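Local coordinates for protein ribokinase (Arabidopsis thaliana, PDB 6ILS) that phosphorylates ribose at O-5 with ATP and a divalent cation, most likely magnesium, yielding D-ribose 5-phosphate for nucleotide and amino acid synthesis or the pentose phosphate pathway, at residues V305-L308 with L309-I313; A266-V270 with E271-H275; I149-Q152 with V153-V157. All coordinates share one frame; numbering follows the deposited sequence.

Contact 1. Residues V305-L308 with L309-I313; sequences VLKL and LKFSI
The aliphatic chain of K307 crosses the F311 ring at a slant, its CG 3.8 Å from F311 CE2, one helical turn along helix 302-312. F311 CG stands anti to its own carbonyl carbon (chi1 -68°), which carries the ring back over the previous turn, and K310 CD lies 3.8 Å above one face of that ring, displaced toward the rim. Two lysine stems thus pack against one phenylalanine, their contacts made by methylenes. On another side of the helix L309 brings its CD1 to L306 CD2 at 4.2 Å, the two branched ends meeting obliquely, while the same CD1 comes within 4.4 Å of V305 CG1. L308 reaches forward instead: its CD1 methyl lies 3.2 Å from S312 OG. Backbone bonds L309 N to V305 O and K310 N to L306 O, both 3.0 Å, keep the helical spacing. F311 N keeps its bond to K307 O and adds a weak one to L308 O. R280 NH2 hydrogen-bonds to L309 O. These are the last two turns of the C-terminal helix of a PfkB-family kinase fold: V305, L308 and L309 pack on helix 275-289, while K307, K310 and F311 are exposed.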
loop_
_atom_site.group_PDB
_atom_site.type_symbol
_atom_site.label_atom_id
_atom_site.label_comp_id
_atom_site.label_asym_id
_atom_site.label_seq_id
_atom_site.Cartn_x
_atom_site.Cartn_y
_atom_site.Cartn_z
ATOM N N VAL B 305 16.140 21.203 17.651
ATOM C CA VAL B 305 15.047 21.736 18.507
ATOM C C VAL B 305 15.644 22.775 19.459
ATOM O O VAL B 305 15.119 23.832 19.571
ATOM C CB VAL B 305 14.311 20.628 19.284
ATOM C CG1 VAL B 305 13.252 21.227 20.165
ATOM C CG2 VAL B 305 13.729 19.585 18.364
ATOM N N LEU B 306 16.766 22.438 20.078
ATOM C CA LEU B 306 17.391 23.385 21.027
ATOM C C LEU B 306 17.863 24.645 20.285
ATOM O O LEU B 306 17.769 25.694 20.852
ATOM C CB LEU B 306 18.541 22.698 21.758
ATOM C CG LEU B 306 18.149 21.562 22.694
ATOM C CD1 LEU B 306 19.376 20.974 23.357
ATOM C CD2 LEU B 306 17.164 22.035 23.742
ATOM N N LYS B 307 18.341 24.511 19.058
ATOM C CA LYS B 307 18.813 25.696 18.303
ATOM C C LYS B 307 17.610 26.584 17.994
ATOM O O LYS B 307 17.720 27.752 18.144
ATOM C CB LYS B 307 19.546 25.284 17.032
ATOM C CG LYS B 307 20.289 26.399 16.318
ATOM C CD LYS B 307 20.854 25.989 14.981
ATOM C CE LYS B 307 21.776 27.010 14.341
ATOM N NZ LYS B 307 21.711 26.997 12.864
ATOM N N LEU B 308 16.497 25.990 17.595
ATOM C CA LEU B 308 15.337 26.825 17.291
ATOM C C LEU B 308 14.881 27.538 18.558
ATOM O O LEU B 308 14.498 28.702 18.517
ATOM C CB LEU B 308 14.199 25.987 16.693
ATOM C CG LEU B 308 12.957 26.730 16.193
ATOM C CD1 LEU B 308 13.293 27.868 15.167
ATOM C CD2 LEU B 308 11.976 25.741 15.580
ATOM N N LEU B 309 14.952 26.851 19.690
ATOM C CA LEU B 309 14.586 27.463 20.978
ATOM C C LEU B 309 15.477 28.630 21.353
ATOM O O LEU B 309 15.014 29.643 21.871
ATOM C CB LEU B 309 14.645 26.425 22.100
ATOM C CG LEU B 309 13.502 25.413 22.105
ATOM C CD1 LEU B 309 13.743 24.346 23.183
ATOM C CD2 LEU B 309 12.206 26.132 22.359
ATOM N N LYS B 310 16.769 28.460 21.125
ATOM C CA LYS B 310 17.730 29.504 21.412
ATOM C C LYS B 310 17.382 30.768 20.644
ATOM O O LYS B 310 17.408 31.861 21.202
ATOM C CB LYS B 310 19.137 29.039 21.047
ATOM C CG LYS B 310 20.236 29.985 21.491
ATOM C CD LYS B 310 21.607 29.457 21.105
ATOM C CE LYS B 310 22.687 30.476 21.425
ATOM N NZ LYS B 310 24.031 30.011 20.978
ATOM N N PHE B 311 17.029 30.606 19.369
ATOM C CA PHE B 311 16.934 31.762 18.472
ATOM C C PHE B 311 15.522 32.287 18.214
ATOM O O PHE B 311 15.355 33.276 17.490
ATOM C CB PHE B 311 17.634 31.423 17.150
ATOM C CG PHE B 311 19.120 31.288 17.301
ATOM C CD1 PHE B 311 19.844 32.267 17.978
ATOM C CD2 PHE B 311 19.789 30.172 16.827
ATOM C CE1 PHE B 311 21.220 32.143 18.153
ATOM C CE2 PHE B 311 21.165 30.045 16.997
ATOM C CZ PHE B 311 21.876 31.031 17.666
ATOM N N SER B 312 14.522 31.677 18.845
ATOM C CA SER B 312 13.120 32.038 18.608
ATOM C C SER B 312 12.388 32.730 19.759
ATOM O O SER B 312 11.488 33.541 19.510
ATOM C CB SER B 312 12.310 30.789 18.237
ATOM O OG SER B 312 12.506 30.453 16.884
ATOM N N ILE B 313 12.747 32.394 20.999
ATOM C CA ILE B 313 12.039 32.875 22.202
ATOM C C ILE B 313 10.535 32.640 22.128
ATOM O O ILE B 313 10.059 31.819 21.343
ATOM C CB ILE B 313 12.279 34.376 22.470
#

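Contact 2. Residues A266-V270 with E271-H275; sequences AVAMV and EGKSH
With CG anti to its carbonyl carbon (chi1 -71°) and the chain extended beyond it, E271 lies alongside V267, both side chains pointing the same way; E271 CG passes 3.2 Å from V267 O and OE2 ends 3.7 Å from V267 CG1. The carboxylate forms a salt bridge through OE2 with R302. With an alanine here, R302 would probably lose this charged partner and V267 CG1 the carboxylate beside it. K273, also extended, lies along A268: CD rests 4.0 Å from A268 CB, and its ammonium end makes a cation-pi contact with F281. The backbone here closes the helix in a Schellman motif. K273 N bonds to A268 O at 3.1 Å, and G272 N to M269 O at 3.0 Å, this donor standing 60° out of the carbonyl plane. G272 has positive phi (94°), where a CB would press on the preceding carbonyl oxygen. One water donates to both M269 O and K273 O, tying helix end to loop. S274 then N-caps the next helix. The turn joins helix 257-270 to helix 275-289, with A268 and M269 against C278; A266, M269 and V270 meet strand 138-143, and H275 reaches strand 231-235.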
loop_
_atom_site.group_PDB
_atom_site.type_symbol
_atom_site.label_atom_id
_atom_site.label_comp_id
_atom_site.label_asym_id
_atom_site.label_seq_id
_atom_site.Cartn_x
_atom_site.Cartn_y
_atom_site.Cartn_z
ATOM N N ALA B 266 6.590 14.992 26.064
ATOM C CA ALA B 266 6.857 13.851 26.972
ATOM C C ALA B 266 8.344 13.733 27.298
ATOM O O ALA B 266 8.675 13.473 28.420
ATOM C CB ALA B 266 6.325 12.578 26.376
ATOM N N VAL B 267 9.192 13.950 26.303
ATOM C CA VAL B 267 10.659 13.849 26.503
ATOM C C VAL B 267 11.091 14.979 27.432
ATOM O O VAL B 267 11.792 14.725 28.345
ATOM C CB VAL B 267 11.392 13.926 25.155
ATOM C CG1 VAL B 267 12.870 14.156 25.361
ATOM C CG2 VAL B 267 11.127 12.691 24.322
ATOM N N ALA B 268 10.593 16.176 27.188
ATOM C CA ALA B 268 10.956 17.312 28.052
ATOM C C ALA B 268 10.455 17.053 29.474
ATOM O O ALA B 268 11.161 17.329 30.402
ATOM C CB ALA B 268 10.380 18.585 27.507
ATOM N N MET B 269 9.249 16.533 29.596
ATOM C CA MET B 269 8.674 16.271 30.931
ATOM C C MET B 269 9.455 15.165 31.639
ATOM O O MET B 269 9.814 15.372 32.749
ATOM C CB MET B 269 7.205 15.883 30.818
ATOM C CG MET B 269 6.644 15.358 32.090
ATOM S SD MET B 269 4.876 15.202 31.965
ATOM C CE MET B 269 4.426 16.903 32.258
ATOM N N VAL B 270 9.800 14.072 30.959
ATOM C CA VAL B 270 10.563 12.981 31.629
ATOM C C VAL B 270 11.999 13.426 31.960
ATOM O O VAL B 270 12.572 12.903 32.882
ATOM C CB VAL B 270 10.534 11.669 30.837
ATOM C CG1 VAL B 270 11.353 11.765 29.571
ATOM C CG2 VAL B 270 10.954 10.507 31.705
ATOM N N GLU B 271 12.539 14.414 31.249
ATOM C CA GLU B 271 13.867 14.965 31.576
ATOM C C GLU B 271 13.807 15.966 32.735
ATOM O O GLU B 271 14.843 16.477 33.070
ATOM C CB GLU B 271 14.458 15.601 30.336
ATOM C CG GLU B 271 14.863 14.563 29.324
ATOM C CD GLU B 271 15.513 15.185 28.113
ATOM O OE1 GLU B 271 15.443 16.408 28.026
ATOM O OE2 GLU B 271 16.028 14.429 27.281
ATOM N N GLY B 272 12.632 16.304 33.250
ATOM C CA GLY B 272 12.566 17.172 34.440
ATOM C C GLY B 272 12.416 18.640 34.121
ATOM O O GLY B 272 12.542 19.442 35.015
ATOM N N LYS B 273 12.062 18.975 32.893
ATOM C CA LYS B 273 11.943 20.404 32.559
ATOM C C LYS B 273 10.640 20.967 33.121
ATOM O O LYS B 273 9.738 20.217 33.350
ATOM C CB LYS B 273 12.025 20.583 31.048
ATOM C CG LYS B 273 13.393 20.279 30.479
ATOM C CD LYS B 273 13.491 20.556 29.021
ATOM C CE LYS B 273 14.882 20.341 28.494
ATOM N NZ LYS B 273 14.911 20.471 27.029
ATOM N N SER B 274 10.554 22.288 33.197
ATOM C CA SER B 274 9.347 23.001 33.675
ATOM C C SER B 274 8.205 22.861 32.668
ATOM O O SER B 274 8.481 22.660 31.514
ATOM C CB SER B 274 9.662 24.438 33.911
ATOM O OG SER B 274 9.795 25.144 32.704
ATOM N N HIS B 275 6.964 23.004 33.117
ATOM C CA HIS B 275 5.820 22.928 32.178
ATOM C C HIS B 275 6.027 23.947 31.050
ATOM O O HIS B 275 5.806 23.621 29.903
ATOM C CB HIS B 275 4.507 23.189 32.921
ATOM C CG HIS B 275 4.245 22.262 34.053
ATOM N ND1 HIS B 275 4.415 20.923 33.946
ATOM C CD2 HIS B 275 3.807 22.484 35.303
ATOM C CE1 HIS B 275 4.084 20.348 35.072
ATOM N NE2 HIS B 275 3.731 21.281 35.916
HETATM O O HOH W 1 9.238 17.621 34.223
#

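Contact 3. Residues I149-Q152 with V153-V157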
loop_
_atom_site.group_PDB
_atom_site.type_symbol
_atom_site.label_atom_id
_atom_site.label_comp_id
_atom_site.label_asym_id
_atom_site.label_seq_id
_atom_site.Cartn_x
_atom_site.Cartn_y
_atom_site.Cartn_z
ATOM N N ILE B 149 -6.646 -2.782 25.520
ATOM C CA ILE B 149 -5.205 -2.778 25.671
ATOM C C ILE B 149 -4.731 -1.486 26.332
ATOM O O ILE B 149 -3.885 -1.524 27.222
ATOM C CB ILE B 149 -4.522 -2.966 24.292
ATOM C CG1 ILE B 149 -4.938 -4.314 23.698
ATOM C CG2 ILE B 149 -3.004 -2.864 24.425
ATOM C CD1 ILE B 149 -4.573 -5.496 24.580
ATOM N N ASN B 150 -5.272 -0.345 25.898
ATOM C CA ASN B 150 -4.899 0.923 26.536
ATOM C C ASN B 150 -5.220 0.926 28.024
ATOM O O ASN B 150 -4.448 1.435 28.829
ATOM C CB ASN B 150 -5.602 2.105 25.876
ATOM C CG ASN B 150 -4.885 2.584 24.627
ATOM O OD1 ASN B 150 -3.670 2.424 24.494
ATOM N ND2 ASN B 150 -5.634 3.161 23.711
ATOM N N ILE B 151 -6.372 0.360 28.373
ATOM C CA ILE B 151 -6.794 0.328 29.779
ATOM C C ILE B 151 -5.820 -0.500 30.603
ATOM O O ILE B 151 -5.346 -0.056 31.640
ATOM C CB ILE B 151 -8.237 -0.201 29.912
ATOM C CG1 ILE B 151 -9.216 0.867 29.426
ATOM C CG2 ILE B 151 -8.534 -0.574 31.366
ATOM C CD1 ILE B 151 -10.614 0.374 29.195
ATOM N N GLN B 152 -5.446 -1.672 30.102
ATOM C CA GLN B 152 -4.524 -2.532 30.820
ATOM C C GLN B 152 -3.148 -1.899 31.006
ATOM O O GLN B 152 -2.513 -2.069 32.048
ATOM C CB GLN B 152 -4.388 -3.884 30.096
ATOM C CG GLN B 152 -5.690 -4.684 30.039
ATOM C CD GLN B 152 -5.540 -5.979 29.256
ATOM O OE1 GLN B 152 -4.681 -6.814 29.561
ATOM N NE2 GLN B 152 -6.357 -6.135 28.222
ATOM N N VAL B 153 -2.666 -1.184 29.993
ATOM C CA VAL B 153 -1.354 -0.549 30.101
ATOM C C VAL B 153 -1.384 0.580 31.137
ATOM O O VAL B 153 -0.520 0.672 32.004
ATOM C CB VAL B 153 -0.895 0.003 28.726
ATOM C CG1 VAL B 153 0.318 0.921 28.886
ATOM C CG2 VAL B 153 -0.586 -1.149 27.787
ATOM N N ALA B 154 -2.392 1.433 31.034
ATOM C CA ALA B 154 -2.490 2.591 31.914
ATOM C C ALA B 154 -2.599 2.144 33.371
ATOM O O ALA B 154 -1.912 2.676 34.241
ATOM C CB ALA B 154 -3.668 3.437 31.529
ATOM N N LYS B 155 -3.438 1.141 33.620
ATOM C CA LYS B 155 -3.615 0.617 34.981
ATOM C C LYS B 155 -2.328 0.012 35.518
ATOM O O LYS B 155 -2.017 0.145 36.702
ATOM C CB LYS B 155 -4.746 -0.414 35.019
ATOM C CG LYS B 155 -6.111 0.232 34.949
ATOM C CD LYS B 155 -7.241 -0.768 35.093
ATOM C CE LYS B 155 -8.573 -0.046 34.973
ATOM N NZ LYS B 155 -9.742 -0.925 35.272
ATOM N N ALA B 156 -1.555 -0.619 34.639
ATOM C CA ALA B 156 -0.282 -1.215 35.041
ATOM C C ALA B 156 0.741 -0.149 35.420
ATOM O O ALA B 156 1.708 -0.429 36.129
ATOM C CB ALA B 156 0.273 -2.100 33.927
ATOM N N VAL B 157 0.549 1.072 34.932
ATOM C CA VAL B 157 1.504 2.119 35.240
ATOM C C VAL B 157 1.099 2.870 36.488
ATOM O O VAL B 157 1.916 3.067 37.374
ATOM C CB VAL B 157 1.651 3.131 34.112
ATOM C CG1 VAL B 157 2.693 4.122 34.505
ATOM C CG2 VAL B 157 2.058 2.436 32.821
#
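K155 runs back along I151 on helix 147-158, the crossover helix of a beta-alpha-beta unit between parallel strands 138-143 and 164-170 in the Rossmann-like PfkB fold. Its CB lies 3.5 Å from I151 O, and CG comes slightly closer to the same oxygen. CD then moves up to the I151 CG2 methyl, and CE approaches that methyl more tightly, at 3.6 Å. Beyond it NZ passes the methyl at 4.1 Å and forms a salt bridge with E178. I151 CG2, anti to the backbone N, faces the K155 chain, which lies alongside and points the same way. I151 in turn packs on E178 and L179 of helix 177-180. Another flank is apolar: V153 sets its CG2 4.5 Å from I149 CG2 and rests on V139 and L141 of strand 138-143. N150 ND2 hydrogen-bonds to Q142 O on that strand. Q152 NE2 bonds to S148 OG within the helix and to E123 O beyond it, while OE1 accepts from M125 N. Four successive i+4 backbone bonds run through the segment, the last two joining K155 N to I151 O at 3.0 Å and A156 N to Q152 O at 3.1 Å.

Contact 1 is a surface contact, while contacts 2 and 3 are partly buried. Contacts 1 and 3 each lie within one helix, 302-312 and 147-158; contact 2 instead turns the chain from one helix into the next. Contacts 1 and 2 share helix 275-289 as a neighbour and touch where L306 CD2 comes 4.3 Å from K273 NZ. Contact 3 lies across the chain's centre from contact 1, about 36 Å between centres. Side chains of contacts 2 and 3 both pack on strand 138-143. Chemistry follows place: lysine stems and apolar groups at an exposed helix end, a backbone-capped turn with water and salt bridge, and a sheet-covering helix whose polar ends are tied to its surroundings.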